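Local coordinates for protein lactate dehydrogenase, adjacent gene encodes predicted malate dehydrogenase (Cryptosporidium parvum, PDB 4ND1) that probably catalyses the reversible, NAD-dependent interconversion of (S)-lactate and pyruvate, at residues Arg153-Ile158 against Val169-Ile174; Asn263-Lys268 against Leu287-Thr292. All coordinates share one frame; numbering follows the deposited sequence.

Contact 1 and contact 2 follow one another along the chain within the alpha/beta C-terminal part of the enzyme, their centres about 19 Å apart. They meet through the end of segment 169-174: Ile174 CD1 packs on Leu291 CD1 at 3.9 Å, and Ile174 CG2 lies equally close to Leu289 CD1. Asn172 ND2, hydrogen-bonded to Gly191 O of the third subunit, also rests against Leu289 CD2. Contact 1 reaches the active site, since Arg153, well inside helix 147-162, holds the carboxylate of oxamic acid, and the side chain of Val173 is about 10 Å from the bound NAD. Contact 2 lies nearer the surface, away from the annotated sites. Gly192 of the third subunit packs on both Asn172 and Leu289.

Contact 1 (Arg153-Ile158 against Val169-Ile174); sequences RFRTFI and VSANVI. With OXM (oxamic acid), chain D.
The Phe154 ring has Ile158 CD1 over one face, 3.8 Å above the plane and displaced toward the rim, while Ala171 CB, Asn172 O and Val173 CG2 approach it obliquely from the strand. Its CD2 atom comes within 3.6 Å of Ala171 CB, and Phe154 CB sits 3.7 Å from Val173 CG2. The same Ala171 methyl touches Ile158 CD1, so one small residue fills the angle between the ring and the isoleucine branch. Farther along the helix Ile158 CG2 meets Val169 CG1 at 3.9 Å. Val188, in a nearby loop, packs on Phe154, Ile158 and Ala171 as well.

Arg155 supplies the polar link. A bend in its chain (chi3 78°) brings the guanidinium edge back onto the strand, where Arg155 NE donates to Val169 O at 2.7 Å; the bond is short but not straight, with an N-H...O angle of 133°. The carbonyl oxygen stands 28° out of the guanidinium plane. A weak second bond comes from Arg155 NH2 to the same oxygen, so two nitrogens of one group share a single backbone acceptor.

Arg153 leaves in another direction, its chain extended from CG to NE, and presents its guanidinium edge to oxamic acid. Arg153 NH1 donates to OXM O3 at 2.8 Å and Arg153 NH2 to OXM O2 at 2.9 Å, a two-pronged grip that keeps the carboxylate close to the guanidinium plane. Arg90, Asn122 and His177, the predicted proton acceptor, complete the polar setting of the ligand. Helix 147-162 thus packs one side on strand 169-174 and offers Arg153 to the ligand, the arginine-carboxylate clamp familiar from the substrate pocket of lactate and malate dehydrogenases.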
loop_
_atom_site.group_PDB
_atom_site.type_symbol
_atom_site.label_atom_id
_atom_site.label_comp_id
_atom_site.label_asym_id
_atom_site.label_seq_id
_atom_site.Cartn_x
_atom_site.Cartn_y
_atom_site.Cartn_z
ATOM N N ARG A 153 -12.462 -16.041 9.575
ATOM C CA ARG A 153 -12.608 -16.376 10.989
ATOM C C ARG A 153 -12.002 -17.747 11.275
ATOM O O ARG A 153 -11.251 -17.917 12.235
ATOM C CB ARG A 153 -14.081 -16.357 11.393
ATOM C CG ARG A 153 -14.673 -14.963 11.447
ATOM C CD ARG A 153 -16.189 -14.993 11.466
ATOM N NE ARG A 153 -16.742 -13.684 11.794
ATOM C CZ ARG A 153 -18.031 -13.363 11.718
ATOM N NH1 ARG A 153 -18.935 -14.254 11.319
ATOM N NH2 ARG A 153 -18.417 -12.127 12.037
ATOM N N PHE A 154 -12.323 -18.712 10.420
ATOM C CA PHE A 154 -11.790 -20.068 10.521
ATOM C C PHE A 154 -10.259 -20.040 10.491
ATOM O O PHE A 154 -9.606 -20.592 11.378
ATOM C CB PHE A 154 -12.368 -20.922 9.379
ATOM C CG PHE A 154 -12.109 -22.404 9.499
ATOM C CD1 PHE A 154 -12.030 -23.037 10.733
ATOM C CD2 PHE A 154 -11.993 -23.177 8.349
ATOM C CE1 PHE A 154 -11.808 -24.402 10.813
ATOM C CE2 PHE A 154 -11.773 -24.542 8.426
ATOM C CZ PHE A 154 -11.680 -25.155 9.659
ATOM N N ARG A 155 -9.697 -19.352 9.500
ATOM C CA ARG A 155 -8.242 -19.206 9.374
ATOM C C ARG A 155 -7.618 -18.528 10.591
ATOM O O ARG A 155 -6.569 -18.951 11.076
ATOM C CB ARG A 155 -7.885 -18.386 8.136
ATOM C CG ARG A 155 -8.199 -19.056 6.812
ATOM C CD ARG A 155 -8.050 -18.066 5.662
ATOM N NE ARG A 155 -6.650 -17.847 5.314
ATOM C CZ ARG A 155 -6.222 -17.022 4.362
ATOM N NH1 ARG A 155 -7.082 -16.298 3.652
ATOM N NH2 ARG A 155 -4.921 -16.922 4.119
ATOM N N THR A 156 -8.270 -17.472 11.070
ATOM C CA THR A 156 -7.763 -16.674 12.184
ATOM C C THR A 156 -7.690 -17.468 13.486
ATOM O O THR A 156 -6.703 -17.373 14.216
ATOM C CB THR A 156 -8.638 -15.419 12.398
ATOM O OG1 THR A 156 -8.510 -14.560 11.261
ATOM C CG2 THR A 156 -8.220 -14.651 13.650
ATOM N N PHE A 157 -8.737 -18.234 13.776
ATOM C CA PHE A 157 -8.782 -19.042 14.988
ATOM C C PHE A 157 -7.722 -20.140 14.964
ATOM O O PHE A 157 -7.099 -20.424 15.983
ATOM C CB PHE A 157 -10.176 -19.651 15.193
ATOM C CG PHE A 157 -11.285 -18.633 15.334
ATOM C CD1 PHE A 157 -11.057 -17.385 15.913
ATOM C CD2 PHE A 157 -12.570 -18.939 14.916
ATOM C CE1 PHE A 157 -12.082 -16.464 16.041
ATOM C CE2 PHE A 157 -13.599 -18.022 15.051
ATOM C CZ PHE A 157 -13.353 -16.782 15.615
ATOM N N ILE A 158 -7.514 -20.744 13.797
ATOM C CA ILE A 158 -6.440 -21.719 13.615
ATOM C C ILE A 158 -5.095 -21.035 13.831
ATOM O O ILE A 158 -4.233 -21.550 14.543
ATOM C CB ILE A 158 -6.464 -22.330 12.198
ATOM C CG1 ILE A 158 -7.751 -23.134 11.975
ATOM C CG2 ILE A 158 -5.243 -23.218 11.972
ATOM C CD1 ILE A 158 -8.098 -23.324 10.511
ATOM N N VAL A 169 -2.257 -19.687 6.679
ATOM C CA VAL A 169 -3.214 -20.763 6.903
ATOM C C VAL A 169 -4.186 -20.819 5.730
ATOM O O VAL A 169 -4.833 -19.817 5.398
ATOM C CB VAL A 169 -4.003 -20.570 8.207
ATOM C CG1 VAL A 169 -4.975 -21.724 8.418
ATOM C CG2 VAL A 169 -3.052 -20.444 9.389
ATOM N N SER A 170 -4.262 -21.986 5.092
ATOM C CA SER A 170 -5.263 -22.251 4.065
ATOM C C SER A 170 -6.414 -22.992 4.719
ATOM O O SER A 170 -6.211 -24.058 5.292
ATOM C CB SER A 170 -4.673 -23.097 2.938
ATOM O OG SER A 170 -5.630 -23.304 1.912
ATOM N N ALA A 171 -7.614 -22.422 4.649
ATOM C CA ALA A 171 -8.793 -23.024 5.270
ATOM C C ALA A 171 -10.077 -22.438 4.689
ATOM O O ALA A 171 -10.208 -21.216 4.566
ATOM C CB ALA A 171 -8.757 -22.820 6.775
ATOM N N ASN A 172 -11.019 -23.315 4.347
ATOM C CA ASN A 172 -12.277 -22.918 3.727
ATOM C C ASN A 172 -13.483 -23.221 4.608
ATOM O O ASN A 172 -13.487 -24.194 5.360
ATOM C CB ASN A 172 -12.449 -23.642 2.388
ATOM C CG ASN A 172 -11.604 -23.038 1.284
ATOM O OD1 ASN A 172 -11.806 -21.887 0.889
ATOM N ND2 ASN A 172 -10.654 -23.810 0.772
ATOM N N VAL A 173 -14.499 -22.365 4.513
ATOM C CA VAL A 173 -15.833 -22.671 5.018
ATOM C C VAL A 173 -16.770 -22.662 3.814
ATOM O O VAL A 173 -16.708 -21.750 2.990
ATOM C CB VAL A 173 -16.317 -21.650 6.066
ATOM C CG1 VAL A 173 -17.717 -21.999 6.546
ATOM C CG2 VAL A 173 -15.362 -21.592 7.246
ATOM N N ILE A 174 -17.614 -23.687 3.708
ATOM C CA ILE A 174 -18.543 -23.831 2.582
ATOM C C ILE A 174 -19.965 -24.042 3.096
ATOM O O ILE A 174 -20.186 -24.149 4.299
ATOM C CB ILE A 174 -18.143 -24.999 1.653
ATOM C CG1 ILE A 174 -18.085 -26.320 2.427
ATOM C CG2 ILE A 174 -16.804 -24.711 0.989
ATOM C CD1 ILE A 174 -17.868 -27.526 1.543
HETATM C C1 OXM D . -23.363 -12.226 10.575
HETATM N N1 OXM D . -23.965 -11.428 11.449
HETATM O O1 OXM D . -23.934 -12.666 9.594
HETATM C C2 OXM D . -21.967 -12.562 10.813
HETATM O O2 OXM D . -21.300 -11.810 11.558
HETATM O O3 OXM D . -21.486 -13.588 10.277
#

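Contact 2 (Asn263-Lys268 against Leu287-Thr292); sequences NHYGVK and LELDLT
Tyr265 holds CG anti to its carbonyl carbon, and so beside its own backbone N (chi1 -61°), which sends the ring across to segment 287-292, and Glu288, with CG opposite its N (chi1 -168°) and the chain extended beyond, comes back the other way. Each thus reaches the partner's segment: the tyrosine hydroxyl ends at the backbone around Glu288, the carboxylate at the amide of Tyr265. Tyr265 OH donates to Leu287 O at 2.7 Å and accepts from Leu289 N at 3.0 Å, this second bond being nearly straight. Two bonds, one given and one received, fix the hydroxyl. Tyr265 N in turn donates to Glu288 OE2 at 3.0 Å, arriving from above the carboxylate plane (36° out of it).

The amide so held belongs to a type I' beta turn, His264 to Val267, in the connection between antiparallel strands 253-261 and 270-279; Tyr265 and Gly266 occupy its two central positions, both with positive phi.

Glu288 CG lies over one face of the Tyr265 ring, whereas Leu291 CD1 comes in at the edge, 4.0 Å from Tyr265 CD2, with the two side chains crossing at about a right angle. Leu299, on helix 293-314, packs on both Tyr265 and Leu291. Next to the carboxylate, His264 ND1 stands 4.5 Å from Glu288 OE1, too far for direct pairing, though a nearby negative charge might favour protonation of the imidazole.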
loop_
_atom_site.group_PDB
_atom_site.type_symbol
_atom_site.label_atom_id
_atom_site.label_comp_id
_atom_site.label_asym_id
_atom_site.label_seq_id
_atom_site.Cartn_x
_atom_site.Cartn_y
_atom_site.Cartn_z
ATOM N N ASN A 263 -23.254 -27.894 -11.113
ATOM C CA ASN A 263 -22.587 -29.133 -11.538
ATOM C C ASN A 263 -21.448 -29.555 -10.604
ATOM O O ASN A 263 -20.475 -30.172 -11.038
ATOM C CB ASN A 263 -22.067 -28.978 -12.974
ATOM C CG ASN A 263 -23.175 -28.665 -13.970
ATOM O OD1 ASN A 263 -24.301 -29.144 -13.838
ATOM N ND2 ASN A 263 -22.853 -27.863 -14.980
ATOM N N HIS A 264 -21.573 -29.216 -9.323
ATOM C CA HIS A 264 -20.557 -29.550 -8.324
ATOM C C HIS A 264 -21.222 -29.867 -6.994
ATOM O O HIS A 264 -22.384 -29.517 -6.774
ATOM C CB HIS A 264 -19.565 -28.392 -8.125
ATOM C CG HIS A 264 -19.010 -27.833 -9.398
ATOM N ND1 HIS A 264 -17.806 -28.244 -9.927
ATOM C CD2 HIS A 264 -19.491 -26.891 -10.243
ATOM C CE1 HIS A 264 -17.570 -27.581 -11.046
ATOM N NE2 HIS A 264 -18.579 -26.757 -11.262
ATOM N N TYR A 265 -20.477 -30.535 -6.113
ATOM C CA TYR A 265 -20.939 -30.849 -4.754
ATOM C C TYR A 265 -22.301 -31.561 -4.703
ATOM O O TYR A 265 -23.031 -31.451 -3.714
ATOM C CB TYR A 265 -20.967 -29.573 -3.898
ATOM C CG TYR A 265 -19.615 -28.912 -3.748
ATOM C CD1 TYR A 265 -19.269 -27.799 -4.511
ATOM C CD2 TYR A 265 -18.677 -29.405 -2.845
ATOM C CE1 TYR A 265 -18.029 -27.195 -4.376
ATOM C CE2 TYR A 265 -17.435 -28.810 -2.705
ATOM C CZ TYR A 265 -17.115 -27.707 -3.472
ATOM O OH TYR A 265 -15.881 -27.115 -3.329
ATOM N N GLY A 266 -22.631 -32.296 -5.766
ATOM C CA GLY A 266 -23.884 -33.048 -5.841
ATOM C C GLY A 266 -25.163 -32.230 -5.742
ATOM O O GLY A 266 -26.173 -32.723 -5.242
ATOM N N VAL A 267 -25.128 -30.983 -6.209
ATOM C CA VAL A 267 -26.332 -30.146 -6.273
ATOM C C VAL A 267 -26.574 -29.720 -7.715
ATOM O O VAL A 267 -25.632 -29.609 -8.497
ATOM C CB VAL A 267 -26.247 -28.911 -5.349
ATOM C CG1 VAL A 267 -26.170 -29.351 -3.896
ATOM C CG2 VAL A 267 -25.059 -28.022 -5.699
ATOM N N LYS A 268 -27.838 -29.478 -8.056
ATOM C CA LYS A 268 -28.233 -29.254 -9.452
ATOM C C LYS A 268 -28.759 -27.839 -9.723
ATOM O O LYS A 268 -29.491 -27.622 -10.689
ATOM C CB LYS A 268 -29.255 -30.318 -9.889
ATOM C CG LYS A 268 -30.577 -30.300 -9.130
ATOM C CD LYS A 268 -31.393 -31.558 -9.401
ATOM C CE LYS A 268 -32.645 -31.608 -8.538
ATOM N NZ LYS A 268 -33.262 -32.963 -8.523
ATOM N N LEU A 287 -14.568 -24.431 -7.734
ATOM C CA LEU A 287 -13.611 -25.488 -7.424
ATOM C C LEU A 287 -14.266 -26.528 -6.535
ATOM O O LEU A 287 -15.103 -26.196 -5.692
ATOM C CB LEU A 287 -12.382 -24.919 -6.714
ATOM C CG LEU A 287 -11.554 -23.883 -7.477
ATOM C CD1 LEU A 287 -10.368 -23.446 -6.633
ATOM C CD2 LEU A 287 -11.087 -24.429 -8.818
ATOM N N GLU A 288 -13.870 -27.783 -6.720
ATOM C CA GLU A 288 -14.427 -28.884 -5.948
ATOM C C GLU A 288 -13.408 -29.412 -4.951
ATOM O O GLU A 288 -12.403 -30.012 -5.330
ATOM C CB GLU A 288 -14.894 -30.002 -6.875
ATOM C CG GLU A 288 -15.751 -31.043 -6.176
ATOM C CD GLU A 288 -16.700 -31.749 -7.121
ATOM O OE1 GLU A 288 -16.281 -32.077 -8.256
ATOM O OE2 GLU A 288 -17.865 -31.969 -6.726
ATOM N N LEU A 289 -13.675 -29.174 -3.673
ATOM C CA LEU A 289 -12.818 -29.649 -2.597
ATOM C C LEU A 289 -12.990 -31.151 -2.417
ATOM O O LEU A 289 -14.032 -31.712 -2.765
ATOM C CB LEU A 289 -13.166 -28.942 -1.282
ATOM C CG LEU A 289 -12.924 -27.431 -1.206
ATOM C CD1 LEU A 289 -13.678 -26.835 -0.027
ATOM C CD2 LEU A 289 -11.437 -27.122 -1.098
ATOM N N ASP A 290 -11.960 -31.794 -1.879
ATOM C CA ASP A 290 -12.055 -33.191 -1.479
ATOM C C ASP A 290 -12.616 -33.237 -0.063
ATOM O O ASP A 290 -11.896 -33.000 0.902
ATOM C CB ASP A 290 -10.685 -33.870 -1.532
ATOM C CG ASP A 290 -10.723 -35.295 -1.012
ATOM O OD1 ASP A 290 -10.225 -35.530 0.111
ATOM O OD2 ASP A 290 -11.271 -36.175 -1.714
ATOM N N LEU A 291 -13.906 -33.525 0.052
ATOM C CA LEU A 291 -14.567 -33.600 1.346
ATOM C C LEU A 291 -14.603 -35.043 1.831
ATOM O O LEU A 291 -14.678 -35.973 1.028
ATOM C CB LEU A 291 -15.998 -33.055 1.247
ATOM C CG LEU A 291 -16.147 -31.618 0.732
ATOM C CD1 LEU A 291 -17.614 -31.257 0.557
ATOM C CD2 LEU A 291 -15.463 -30.645 1.679
ATOM N N THR A 292 -14.549 -35.221 3.147
ATOM C CA THR A 292 -14.747 -36.530 3.750
ATOM C C THR A 292 -16.242 -36.846 3.748
ATOM O O THR A 292 -17.065 -35.929 3.652
ATOM C CB THR A 292 -14.242 -36.570 5.203
ATOM O OG1 THR A 292 -14.971 -35.625 5.991
ATOM C CG2 THR A 292 -12.754 -36.250 5.274
#